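Long-range contacts in thioredoxin reductase (Clostridium acetobutylicum ATCC 824, PDB 6GNA), which probably passes electrons from ferredoxin through its FAD to a redox-active disulfide and on to thioredoxin, without using a pyridine nucleotide: residues G238-N243 against G257-K262; P231-E236 against M246-D251; I9-S14 against K107-M112. All blocks are in the same frame, centred on the assembly; numbering follows the deposited sequence. Where two conformers were deposited one is given.

In the fold
Contact 3 is buried in the core of the FAD-binding domain: two neighbouring parallel strands, 9-12 and 108-110, joined by backbone bonds and clad in aliphatic side chains. Contact 1 is partly buried. It sets the short strand 239-240 against the loop that follows strand 253-255 and reaches an FAD phosphate and the ribityl chain. Contact 2 lies at the surface and takes both direct hydrogen bonds from one asparagine, beside apolar contacts. Contacts 1 and 2 share the two-stranded antiparallel sheet 235-236/239-240, and their segments alternate along the chain. Contacts 1 and 3 both touch FAD, contact 3 at the adenosine and contact 1 nearer the flavin. Leu-110 of contact 3 packs on both Ile-240 and Leu-233.

Contact 1 of 3, residues G238-N243 against G257-K262; sequences GHIKVN and GDCTGK. With FAD (flavin-adenine dinucleotide), chain B.
Ile-240 N donates to Cys-259 O at 2.9 Å. This is the one direct hydrogen bond between the two segments. The donor lies in the carbonyl plane, and the angle at the hydrogen is 156°. A water also donates to Cys-259 O, 2.9 Å from it, and to Gly-238 O. The carbonyl thus accepts two bonds. A weaker CA-H...O contact runs from Thr-260 CA to Ile-240 O.

In the conformer described, one of two, the ring of His-239 lies with one face over Gly-261. Its ND1 is 3.4 Å from Gly-261 CA. In this conformer ND1 is buried and has no polar partner in the model. The NZ of Lys-262 sits near the ring plane, at the edge, 4.2 Å from His-239 CE1. Gly-261 has backbone angles (phi 122°) that suit glycine.

The apolar contacts lie further along. Ile-240 CD1 meets Cys-259 SG at 3.8 Å; with CG1 anti to the carbonyl carbon (chi1 -57°), the long branch runs past Cys-259 O to reach the sulfur. Val-242 CG2 touches Thr-260 CB, the two side chains crossing at about a right angle. Thr-260 OG1 is hydrogen-bonded to Glu-272 OE1.

On the cofactor side, Asp-258 N donates to FAD O2P at 2.8 Å, and FAD O3' donates to Asp-258 OD1 at 2.8 Å. Such a Gly-Asp pair at the pyrophosphate and ribityl chain is familiar from FAD-dependent disulfide reductases. The loop is thus held to strand 239-240 by a backbone bond and apolar packing, while its other side grips FAD.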
loop_
_atom_site.group_PDB
_atom_site.type_symbol
_atom_site.label_atom_id
_atom_site.label_comp_id
_atom_site.label_asym_id
_atom_site.label_seq_id
_atom_site.Cartn_x
_atom_site.Cartn_y
_atom_site.Cartn_z
ATOM N N GLY A 238 3.387 19.550 -3.618
ATOM C CA GLY A 238 2.256 19.079 -4.389
ATOM C C GLY A 238 1.697 17.746 -3.953
ATOM O O GLY A 238 0.779 17.232 -4.611
ATOM N N HIS A 239 2.216 17.154 -2.880
ATOM C CA HIS A 239 1.759 15.856 -2.398
ATOM C C HIS A 239 0.993 16.061 -1.108
ATOM O O HIS A 239 1.429 16.826 -0.239
ATOM C CB HIS A 239 2.919 14.914 -2.054
ATOM C CG HIS A 239 3.987 14.843 -3.094
ATOM N ND1 HIS A 239 3.741 14.451 -4.391
ATOM C CD2 HIS A 239 5.317 15.080 -3.017
ATOM C CE1 HIS A 239 4.872 14.469 -5.074
ATOM N NE2 HIS A 239 5.843 14.843 -4.263
ATOM N N ILE A 240 -0.183 15.434 -1.006
ATOM C CA ILE A 240 -0.922 15.437 0.253
ATOM C C ILE A 240 -0.176 14.571 1.254
ATOM O O ILE A 240 0.105 13.397 0.994
ATOM C CB ILE A 240 -2.357 14.922 0.054
ATOM C CG1 ILE A 240 -3.114 15.751 -0.997
ATOM C CG2 ILE A 240 -3.093 14.899 1.392
ATOM C CD1 ILE A 240 -4.467 15.158 -1.406
ATOM N N LYS A 241 0.140 15.137 2.412
ATOM C CA LYS A 241 0.919 14.427 3.412
ATOM C C LYS A 241 0.009 13.594 4.307
ATOM O O LYS A 241 -0.962 14.105 4.871
ATOM C CB LYS A 241 1.735 15.424 4.214
ATOM C CG LYS A 241 2.842 16.057 3.382
ATOM C CD LYS A 241 3.952 15.051 3.113
ATOM C CE LYS A 241 5.062 15.640 2.261
ATOM N NZ LYS A 241 6.138 14.660 1.945
ATOM N N VAL A 242 0.305 12.296 4.394
ATOM C CA VAL A 242 -0.472 11.365 5.199
ATOM C C VAL A 242 0.451 10.572 6.112
ATOM O O VAL A 242 1.657 10.438 5.872
ATOM C CB VAL A 242 -1.331 10.389 4.365
ATOM C CG1 VAL A 242 -2.350 11.140 3.512
ATOM C CG2 VAL A 242 -0.462 9.491 3.476
ATOM N N ASN A 243 -0.145 10.047 7.176
ATOM C CA ASN A 243 0.546 9.132 8.068
ATOM C C ASN A 243 0.249 7.681 7.673
ATOM O O ASN A 243 -0.322 7.389 6.616
ATOM C CB ASN A 243 0.189 9.472 9.514
ATOM C CG ASN A 243 -1.258 9.172 9.859
ATOM O OD1 ASN A 243 -1.989 8.518 9.105
ATOM N ND2 ASN A 243 -1.682 9.644 11.016
ATOM N N GLY A 257 -3.262 6.965 -2.880
ATOM C CA GLY A 257 -2.835 6.866 -4.250
ATOM C C GLY A 257 -1.842 7.922 -4.674
ATOM O O GLY A 257 -1.071 8.432 -3.849
ATOM N N ASP A 258 -1.820 8.235 -5.971
ATOM C CA ASP A 258 -0.805 9.153 -6.469
ATOM C C ASP A 258 -0.882 10.505 -5.770
ATOM O O ASP A 258 0.125 11.215 -5.699
ATOM C CB ASP A 258 -0.947 9.409 -7.970
ATOM C CG ASP A 258 -0.499 8.261 -8.861
ATOM O OD1 ASP A 258 -0.021 7.213 -8.355
ATOM O OD2 ASP A 258 -0.641 8.433 -10.105
ATOM N N CYS A 259 -2.063 10.900 -5.287
ATOM C CA CYS A 259 -2.197 12.196 -4.628
ATOM C C CYS A 259 -1.390 12.296 -3.339
ATOM O O CYS A 259 -1.215 13.413 -2.838
ATOM C CB CYS A 259 -3.670 12.561 -4.381
ATOM S SG CYS A 259 -4.506 11.716 -3.013
ATOM N N THR A 260 -0.959 11.167 -2.791
ATOM C CA THR A 260 -0.121 11.181 -1.591
ATOM C C THR A 260 1.419 11.216 -1.809
ATOM O O THR A 260 2.148 11.261 -0.821
ATOM C CB THR A 260 -0.434 9.982 -0.674
ATOM O OG1 THR A 260 0.097 8.782 -1.245
ATOM C CG2 THR A 260 -1.933 9.837 -0.471
ATOM N N GLY A 261 1.939 11.209 -3.045
ATOM C CA GLY A 261 3.371 11.225 -3.245
ATOM C C GLY A 261 3.840 10.024 -4.039
ATOM O O GLY A 261 3.065 9.120 -4.354
ATOM N N LYS A 262 5.125 10.029 -4.370
ATOM C CA LYS A 262 5.746 8.962 -5.139
ATOM C C LYS A 262 5.929 7.695 -4.285
ATOM O O LYS A 262 5.929 7.783 -3.058
ATOM C CB LYS A 262 7.098 9.434 -5.676
ATOM C CG LYS A 262 6.992 10.455 -6.796
ATOM C CD LYS A 262 8.362 10.822 -7.342
ATOM C CE LYS A 262 8.259 11.862 -8.445
ATOM N NZ LYS A 262 7.667 13.137 -7.956
HETATM P PA FAD B . -5.687 8.045 -10.980
HETATM O O1A FAD B . -5.403 6.722 -11.646
HETATM O O2A FAD B . -5.216 9.318 -11.638
HETATM O O5B FAD B . -7.270 8.164 -10.732
HETATM C C5B FAD B . -7.868 9.437 -10.525
HETATM C C4B FAD B . -9.313 9.415 -10.999
HETATM O O4B FAD B . -10.107 10.256 -10.160
HETATM C C3B FAD B . -9.432 9.946 -12.417
HETATM O O3B FAD B . -10.332 9.141 -13.182
HETATM C C2B FAD B . -9.984 11.344 -12.252
HETATM O O2B FAD B . -10.825 11.728 -13.343
HETATM C C1B FAD B . -10.755 11.257 -10.946
HETATM N N9A FAD B . -10.747 12.559 -10.244
HETATM C C8A FAD B . -9.660 13.261 -9.876
HETATM N N7A FAD B . -10.026 14.410 -9.254
HETATM C C5A FAD B . -11.369 14.449 -9.224
HETATM C C6A FAD B . -12.403 15.377 -8.718
HETATM N N6A FAD B . -12.062 16.531 -8.099
HETATM N N1A FAD B . -13.695 15.031 -8.896
HETATM C C2A FAD B . -14.058 13.889 -9.508
HETATM N N3A FAD B . -13.169 13.004 -9.989
HETATM C C4A FAD B . -11.839 13.225 -9.880
HETATM N N1 FAD B . 1.741 2.137 -12.606
HETATM C C2 FAD B . 2.174 0.871 -12.377
HETATM O O2 FAD B . 2.245 0.469 -11.197
HETATM N N3 FAD B . 2.530 0.029 -13.362
HETATM C C4 FAD B . 2.480 0.387 -14.651
HETATM O O4 FAD B . 2.816 -0.412 -15.549
HETATM C C4X FAD B . 2.019 1.754 -14.990
HETATM N N5 FAD B . 1.942 2.185 -16.266
HETATM C C5X FAD B . 1.518 3.437 -16.549
HETATM C C6 FAD B . 1.447 3.857 -17.871
HETATM C C7 FAD B . 1.012 5.141 -18.174
HETATM C C7M FAD B . 0.938 5.595 -19.608
HETATM C C8 FAD B . 0.620 6.069 -17.082
HETATM C C8M FAD B . 0.148 7.461 -17.406
HETATM C C9 FAD B . 0.688 5.651 -15.760
HETATM C C9A FAD B . 1.123 4.369 -15.454
HETATM N N10 FAD B . 1.206 3.943 -14.112
HETATM C C10 FAD B . 1.633 2.627 -13.858
HETATM C "C1'" FAD B . 0.815 4.830 -13.013
HETATM C "C2'" FAD B . -0.545 4.418 -12.475
HETATM O "O2'" FAD B . -1.507 4.563 -13.524
HETATM C "C3'" FAD B . -0.945 5.290 -11.293
HETATM O "O3'" FAD B . -0.006 5.122 -10.228
HETATM C "C4'" FAD B . -2.338 4.929 -10.799
HETATM O "O4'" FAD B . -3.282 5.102 -11.862
HETATM C "C5'" FAD B . -2.729 5.792 -9.606
HETATM O "O5'" FAD B . -4.139 5.721 -9.446
HETATM P P FAD B . -4.940 6.757 -8.520
HETATM O O1P FAD B . -6.308 6.180 -8.250
HETATM O O2P FAD B . -4.086 7.215 -7.365
HETATM O O3P FAD B . -5.089 8.044 -9.481
HETATM O O HOH W 1 -1.704 15.713 -4.462
#

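Contact 2 of 3, residues P231-E236 against M246-D251; sequences PGLYVE and METNID
Asn-249 places its side-chain amide against the backbone of Gly-232 and Tyr-234. ND2 donates to Gly-232 O at 2.9 Å, almost straight (171°), with the acceptor in the plane of the amide. OD1 accepts from Tyr-234 N at 2.9 Å, but here the donor stands above the carbonyl plane. The amide thus bridges two backbone groups and is fixed in its rotation. Its CG sits between the backbone N and the carbonyl carbon (chi1 68°), where it also packs on Tyr-234 CB at 3.4 Å. A water accepts from Asn-249 N and lies 2.9 Å from Tyr-234 O.

Leu-233 is the buried residue here. Its CD1 reaches Thr-248 CB at 3.7 Å, the two side chains crossing at about a right angle. Thr-248 OG1 accepts from Ile-250 N at 3.0 Å, which makes an ST turn, and is also bonded to Cys-253 O. The turn belongs to the loop that leads from strand 239-240 to strand 253-255 of the FAD domain.

Ile-250 CD1 lies 3.8 Å from Leu-233 CA. The same methyl lies 4.1 Å from Leu-233 CB. Beyond the two segments, Ile-250 touches Val-230 and Ala-89, and Leu-233 rests on Pro-226.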
loop_
_atom_site.group_PDB
_atom_site.type_symbol
_atom_site.label_atom_id
_atom_site.label_comp_id
_atom_site.label_asym_id
_atom_site.label_seq_id
_atom_site.Cartn_x
_atom_site.Cartn_y
_atom_site.Cartn_z
ATOM N N PRO A 231 -9.719 23.416 1.261
ATOM C CA PRO A 231 -9.081 24.486 2.026
ATOM C C PRO A 231 -8.623 24.005 3.394
ATOM O O PRO A 231 -9.351 23.312 4.113
ATOM C CB PRO A 231 -10.185 25.539 2.146
ATOM C CG PRO A 231 -11.016 25.325 0.953
ATOM C CD PRO A 231 -11.020 23.841 0.723
ATOM N N GLY A 232 -7.385 24.365 3.743
ATOM C CA GLY A 232 -6.795 23.983 5.009
ATOM C C GLY A 232 -6.014 22.688 4.965
ATOM O O GLY A 232 -5.380 22.325 5.964
ATOM N N LEU A 233 -6.049 21.972 3.850
ATOM C CA LEU A 233 -5.357 20.700 3.751
ATOM C C LEU A 233 -3.853 20.935 3.675
ATOM O O LEU A 233 -3.387 21.830 2.965
ATOM C CB LEU A 233 -5.833 19.970 2.495
ATOM C CG LEU A 233 -5.230 18.590 2.250
ATOM C CD1 LEU A 233 -5.680 17.593 3.289
ATOM C CD2 LEU A 233 -5.652 18.100 0.875
ATOM N N TYR A 234 -3.095 20.105 4.389
ATOM C CA TYR A 234 -1.641 20.215 4.420
ATOM C C TYR A 234 -1.021 19.429 3.261
ATOM O O TYR A 234 -1.190 18.205 3.152
ATOM C CB TYR A 234 -1.094 19.712 5.756
ATOM C CG TYR A 234 0.409 19.671 5.799
ATOM C CD1 TYR A 234 1.162 20.822 5.627
ATOM C CD2 TYR A 234 1.075 18.462 5.983
ATOM C CE1 TYR A 234 2.542 20.787 5.674
ATOM C CE2 TYR A 234 2.451 18.420 6.055
ATOM C CZ TYR A 234 3.176 19.560 5.859
ATOM O OH TYR A 234 4.552 19.511 5.923
ATOM N N VAL A 235 -0.325 20.152 2.392
ATOM C CA VAL A 235 0.307 19.643 1.189
ATOM C C VAL A 235 1.742 20.128 1.225
ATOM O O VAL A 235 2.018 21.238 1.697
ATOM C CB VAL A 235 -0.417 20.186 -0.062
ATOM C CG1 VAL A 235 0.234 19.714 -1.348
ATOM C CG2 VAL A 235 -1.877 19.795 -0.048
ATOM N N GLU A 236 2.655 19.306 0.752
ATOM C CA GLU A 236 4.040 19.704 0.613
ATOM C C GLU A 236 4.555 19.114 -0.690
ATOM O O GLU A 236 4.389 17.917 -0.941
ATOM C CB GLU A 236 4.862 19.208 1.807
ATOM C CG GLU A 236 6.343 19.487 1.709
ATOM C CD GLU A 236 7.099 19.035 2.954
ATOM O OE1 GLU A 236 7.952 19.806 3.439
ATOM O OE2 GLU A 236 6.820 17.922 3.447
ATOM N N MET A 246 -3.147 6.740 6.592
ATOM C CA MET A 246 -3.639 7.527 5.466
ATOM C C MET A 246 -4.397 8.761 5.916
ATOM O O MET A 246 -5.116 9.367 5.124
ATOM C CB MET A 246 -4.504 6.715 4.490
ATOM C CG MET A 246 -3.835 5.489 3.949
ATOM S SD MET A 246 -2.263 5.786 3.139
ATOM C CE MET A 246 -1.361 4.289 3.664
ATOM N N GLU A 247 -4.241 9.150 7.176
ATOM C CA GLU A 247 -4.872 10.349 7.705
ATOM C C GLU A 247 -4.129 11.596 7.236
ATOM O O GLU A 247 -2.900 11.660 7.307
ATOM C CB GLU A 247 -4.839 10.299 9.233
ATOM C CG GLU A 247 -5.715 9.210 9.816
ATOM C CD GLU A 247 -5.469 8.940 11.293
ATOM O OE1 GLU A 247 -4.416 9.350 11.829
ATOM O OE2 GLU A 247 -6.344 8.301 11.912
ATOM N N THR A 248 -4.873 12.597 6.779
ATOM C CA THR A 248 -4.300 13.909 6.505
ATOM C C THR A 248 -4.304 14.727 7.793
ATOM O O THR A 248 -4.638 14.220 8.868
ATOM C CB THR A 248 -5.131 14.645 5.450
ATOM O OG1 THR A 248 -6.365 15.085 6.039
ATOM C CG2 THR A 248 -5.410 13.773 4.212
ATOM N N ASN A 249 -3.960 16.017 7.691
ATOM C CA ASN A 249 -4.030 16.919 8.839
ATOM C C ASN A 249 -5.464 17.231 9.260
ATOM O O ASN A 249 -5.663 17.796 10.337
ATOM C CB ASN A 249 -3.298 18.241 8.556
ATOM C CG ASN A 249 -3.979 19.075 7.507
ATOM O OD1 ASN A 249 -4.363 18.551 6.463
ATOM N ND2 ASN A 249 -4.143 20.362 7.759
ATOM N N ILE A 250 -6.459 16.886 8.450
ATOM C CA ILE A 250 -7.854 17.210 8.726
ATOM C C ILE A 250 -8.541 15.959 9.253
ATOM O O ILE A 250 -8.611 14.945 8.553
ATOM C CB ILE A 250 -8.555 17.757 7.470
ATOM C CG1 ILE A 250 -7.936 19.101 7.050
ATOM C CG2 ILE A 250 -10.064 17.936 7.709
ATOM C CD1 ILE A 250 -8.437 19.622 5.701
ATOM N N ASP A 251 -9.044 16.010 10.486
ATOM C CA ASP A 251 -9.678 14.833 11.071
ATOM C C ASP A 251 -10.827 14.361 10.182
ATOM O O ASP A 251 -11.644 15.161 9.724
ATOM C CB ASP A 251 -10.201 15.165 12.469
ATOM C CG ASP A 251 -10.753 13.948 13.192
ATOM O OD1 ASP A 251 -10.059 12.909 13.236
ATOM O OD2 ASP A 251 -11.879 14.032 13.725
HETATM O O HOH W 2 -2.274 16.403 5.081
#

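Contact 3 of 3, residues I9-S14 against K107-M112; sequences IAIIGS and KVILAM. With FAD (flavin-adenine dinucleotide), chain B.
Ile-12 fills the apolar centre on one face of the sheet. Its CG1 lies 3.8 Å from Val-108 CG1 and 4.0 Å from Leu-110 CD2. Its CG2, anti to the backbone N, lies against Met-112 CG, the two side chains pointing the same way. Val-84 and Ile-87 of strand 84-89 also pack on Ile-12.

On the other face Ile-109 CD1 meets Ile-9 CG2 at 4.0 Å and is also near Ile-11 CG1. Helices 16-25 and 266-286 pack over this face.

Between the faces runs the backbone ladder of two parallel strands, whose axes are 13° apart. Ala-10 N donates to Lys-107 O, and Ile-109 N to Ala-10 O. Ile-12 N gives the straightest bond, 2.8 Å to Ile-109 O at 171°. At the far end Ala-111 N donates to Ile-12 O at 2.9 Å, more bent at 133° and coming from above the Ile-12 carbonyl plane.

There the strands give way to the FAD site. Gly-13, with no side chain, lets its CA approach Ala-111 O to 3.5 Å. Gly-13 opens a GxGxxG sequence, consistent with the Rossmann-type dinucleotide fold. Ser-14 N makes a weak bond to FAD O4B, and Met-112 O lies 3.1 Å from FAD C8A. The chemistry implies an apolar strand pair tied by four backbone hydrogen bonds, whose carboxyl ends offer FAD the backbone of Gly-13 and Ser-14 together with the carbonyl and side chain of Met-112.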
loop_
_atom_site.group_PDB
_atom_site.type_symbol
_atom_site.label_atom_id
_atom_site.label_comp_id
_atom_site.label_asym_id
_atom_site.label_seq_id
_atom_site.Cartn_x
_atom_site.Cartn_y
_atom_site.Cartn_z
ATOM N N ILE A 9 -19.321 7.773 3.936
ATOM C CA ILE A 9 -18.002 7.940 3.338
ATOM C C ILE A 9 -18.163 8.445 1.916
ATOM O O ILE A 9 -18.957 7.897 1.145
ATOM C CB ILE A 9 -17.208 6.625 3.322
ATOM C CG1 ILE A 9 -17.077 6.106 4.752
ATOM C CG2 ILE A 9 -15.833 6.856 2.711
ATOM C CD1 ILE A 9 -16.646 4.671 4.862
ATOM N N ALA A 10 -17.388 9.468 1.563
ATOM C CA ALA A 10 -17.265 9.947 0.198
ATOM C C ALA A 10 -15.840 9.730 -0.281
ATOM O O ALA A 10 -14.882 10.118 0.396
ATOM C CB ALA A 10 -17.641 11.433 0.078
ATOM N N ILE A 11 -15.711 9.096 -1.445
ATOM C CA ILE A 11 -14.428 8.794 -2.062
ATOM C C ILE A 11 -14.290 9.711 -3.270
ATOM O O ILE A 11 -15.149 9.703 -4.148
ATOM C CB ILE A 11 -14.355 7.305 -2.444
ATOM C CG1 ILE A 11 -14.408 6.433 -1.183
ATOM C CG2 ILE A 11 -13.124 7.012 -3.289
ATOM C CD1 ILE A 11 -14.730 4.991 -1.441
ATOM N N ILE A 12 -13.215 10.491 -3.315
ATOM C CA ILE A 12 -13.028 11.523 -4.334
ATOM C C ILE A 12 -12.043 10.980 -5.358
ATOM O O ILE A 12 -10.838 11.209 -5.280
ATOM C CB ILE A 12 -12.545 12.847 -3.743
ATOM C CG1 ILE A 12 -13.261 13.208 -2.425
ATOM C CG2 ILE A 12 -12.676 13.945 -4.792
ATOM C CD1 ILE A 12 -14.761 13.291 -2.520
ATOM N N GLY A 13 -12.564 10.251 -6.326
ATOM C CA GLY A 13 -11.753 9.651 -7.376
ATOM C C GLY A 13 -12.133 8.205 -7.599
ATOM O O GLY A 13 -12.480 7.477 -6.663
ATOM N N SER A 14 -12.041 7.777 -8.862
ATOM C CA SER A 14 -12.542 6.494 -9.339
ATOM C C SER A 14 -11.428 5.651 -9.951
ATOM O O SER A 14 -11.705 4.725 -10.705
ATOM C CB SER A 14 -13.659 6.715 -10.359
ATOM O OG SER A 14 -13.208 7.572 -11.403
ATOM N N LYS A 107 -16.965 11.050 6.489
ATOM C CA LYS A 107 -15.553 10.822 6.215
ATOM C C LYS A 107 -15.324 11.033 4.729
ATOM O O LYS A 107 -16.194 10.735 3.913
ATOM C CB LYS A 107 -15.119 9.386 6.564
ATOM C CG LYS A 107 -15.514 8.929 7.968
ATOM C CD LYS A 107 -14.769 9.694 9.034
ATOM C CE LYS A 107 -15.229 9.291 10.430
ATOM N NZ LYS A 107 -14.549 10.079 11.479
ATOM N N VAL A 108 -14.146 11.534 4.386
ATOM C CA VAL A 108 -13.763 11.753 2.996
ATOM C C VAL A 108 -12.452 11.025 2.744
ATOM O O VAL A 108 -11.552 11.060 3.591
ATOM C CB VAL A 108 -13.617 13.255 2.676
ATOM C CG1 VAL A 108 -12.943 13.476 1.341
ATOM C CG2 VAL A 108 -14.978 13.937 2.707
ATOM N N ILE A 109 -12.345 10.362 1.588
ATOM C CA ILE A 109 -11.093 9.754 1.138
ATOM C C ILE A 109 -10.707 10.432 -0.175
ATOM O O ILE A 109 -11.387 10.271 -1.189
ATOM C CB ILE A 109 -11.214 8.237 0.967
ATOM C CG1 ILE A 109 -11.609 7.575 2.295
ATOM C CG2 ILE A 109 -9.878 7.650 0.470
ATOM C CD1 ILE A 109 -11.915 6.097 2.180
ATOM N N LEU A 110 -9.629 11.195 -0.146
ATOM C CA LEU A 110 -9.134 11.872 -1.337
ATOM C C LEU A 110 -8.352 10.868 -2.168
ATOM O O LEU A 110 -7.381 10.282 -1.688
ATOM C CB LEU A 110 -8.219 13.023 -0.909
ATOM C CG LEU A 110 -8.850 14.067 0.020
ATOM C CD1 LEU A 110 -7.850 15.105 0.435
ATOM C CD2 LEU A 110 -10.034 14.740 -0.692
ATOM N N ALA A 111 -8.708 10.764 -3.432
ATOM C CA ALA A 111 -8.123 9.766 -4.324
ATOM C C ALA A 111 -8.040 10.326 -5.729
ATOM O O ALA A 111 -8.327 9.638 -6.714
ATOM C CB ALA A 111 -8.885 8.439 -4.271
ATOM N N MET A 112 -7.627 11.593 -5.835
ATOM C CA MET A 112 -7.742 12.331 -7.083
ATOM C C MET A 112 -6.625 12.039 -8.072
ATOM O O MET A 112 -6.667 12.564 -9.194
ATOM C CB MET A 112 -7.726 13.845 -6.819
ATOM C CG MET A 112 -8.896 14.392 -6.036
ATOM S SD MET A 112 -8.687 14.302 -4.273
ATOM C CE MET A 112 -7.333 15.464 -4.000
HETATM P PA FAD B . -5.687 8.045 -10.980
HETATM O O1A FAD B . -5.403 6.722 -11.646
HETATM O O2A FAD B . -5.216 9.318 -11.638
HETATM O O5B FAD B . -7.270 8.164 -10.732
HETATM C C5B FAD B . -7.868 9.437 -10.525
HETATM C C4B FAD B . -9.313 9.415 -10.999
HETATM O O4B FAD B . -10.107 10.256 -10.160
HETATM C C3B FAD B . -9.432 9.946 -12.417
HETATM O O3B FAD B . -10.332 9.141 -13.182
HETATM C C2B FAD B . -9.984 11.344 -12.252
HETATM O O2B FAD B . -10.825 11.728 -13.343
HETATM C C1B FAD B . -10.755 11.257 -10.946
HETATM N N9A FAD B . -10.747 12.559 -10.244
HETATM C C8A FAD B . -9.660 13.261 -9.876
HETATM N N7A FAD B . -10.026 14.410 -9.254
HETATM C C5A FAD B . -11.369 14.449 -9.224
HETATM C C6A FAD B . -12.403 15.377 -8.718
HETATM N N6A FAD B . -12.062 16.531 -8.099
HETATM N N1A FAD B . -13.695 15.031 -8.896
HETATM C C2A FAD B . -14.058 13.889 -9.508
HETATM N N3A FAD B . -13.169 13.004 -9.989
HETATM C C4A FAD B . -11.839 13.225 -9.880
HETATM N N1 FAD B . 1.741 2.137 -12.606
HETATM C C2 FAD B . 2.174 0.871 -12.377
HETATM O O2 FAD B . 2.245 0.469 -11.197
HETATM N N3 FAD B . 2.530 0.029 -13.362
HETATM C C4 FAD B . 2.480 0.387 -14.651
HETATM O O4 FAD B . 2.816 -0.412 -15.549
HETATM C C4X FAD B . 2.019 1.754 -14.990
HETATM N N5 FAD B . 1.942 2.185 -16.266
HETATM C C5X FAD B . 1.518 3.437 -16.549
HETATM C C6 FAD B . 1.447 3.857 -17.871
HETATM C C7 FAD B . 1.012 5.141 -18.174
HETATM C C7M FAD B . 0.938 5.595 -19.608
HETATM C C8 FAD B . 0.620 6.069 -17.082
HETATM C C8M FAD B . 0.148 7.461 -17.406
HETATM C C9 FAD B . 0.688 5.651 -15.760
HETATM C C9A FAD B . 1.123 4.369 -15.454
HETATM N N10 FAD B . 1.206 3.943 -14.112
HETATM C C10 FAD B . 1.633 2.627 -13.858
HETATM C "C1'" FAD B . 0.815 4.830 -13.013
HETATM C "C2'" FAD B . -0.545 4.418 -12.475
HETATM O "O2'" FAD B . -1.507 4.563 -13.524
HETATM C "C3'" FAD B . -0.945 5.290 -11.293
HETATM O "O3'" FAD B . -0.006 5.122 -10.228
HETATM C "C4'" FAD B . -2.338 4.929 -10.799
HETATM O "O4'" FAD B . -3.282 5.102 -11.862
HETATM C "C5'" FAD B . -2.729 5.792 -9.606
HETATM O "O5'" FAD B . -4.139 5.721 -9.446
HETATM P P FAD B . -4.940 6.757 -8.520
HETATM O O1P FAD B . -6.308 6.180 -8.250
HETATM O O2P FAD B . -4.086 7.215 -7.365
HETATM O O3P FAD B . -5.089 8.044 -9.481
#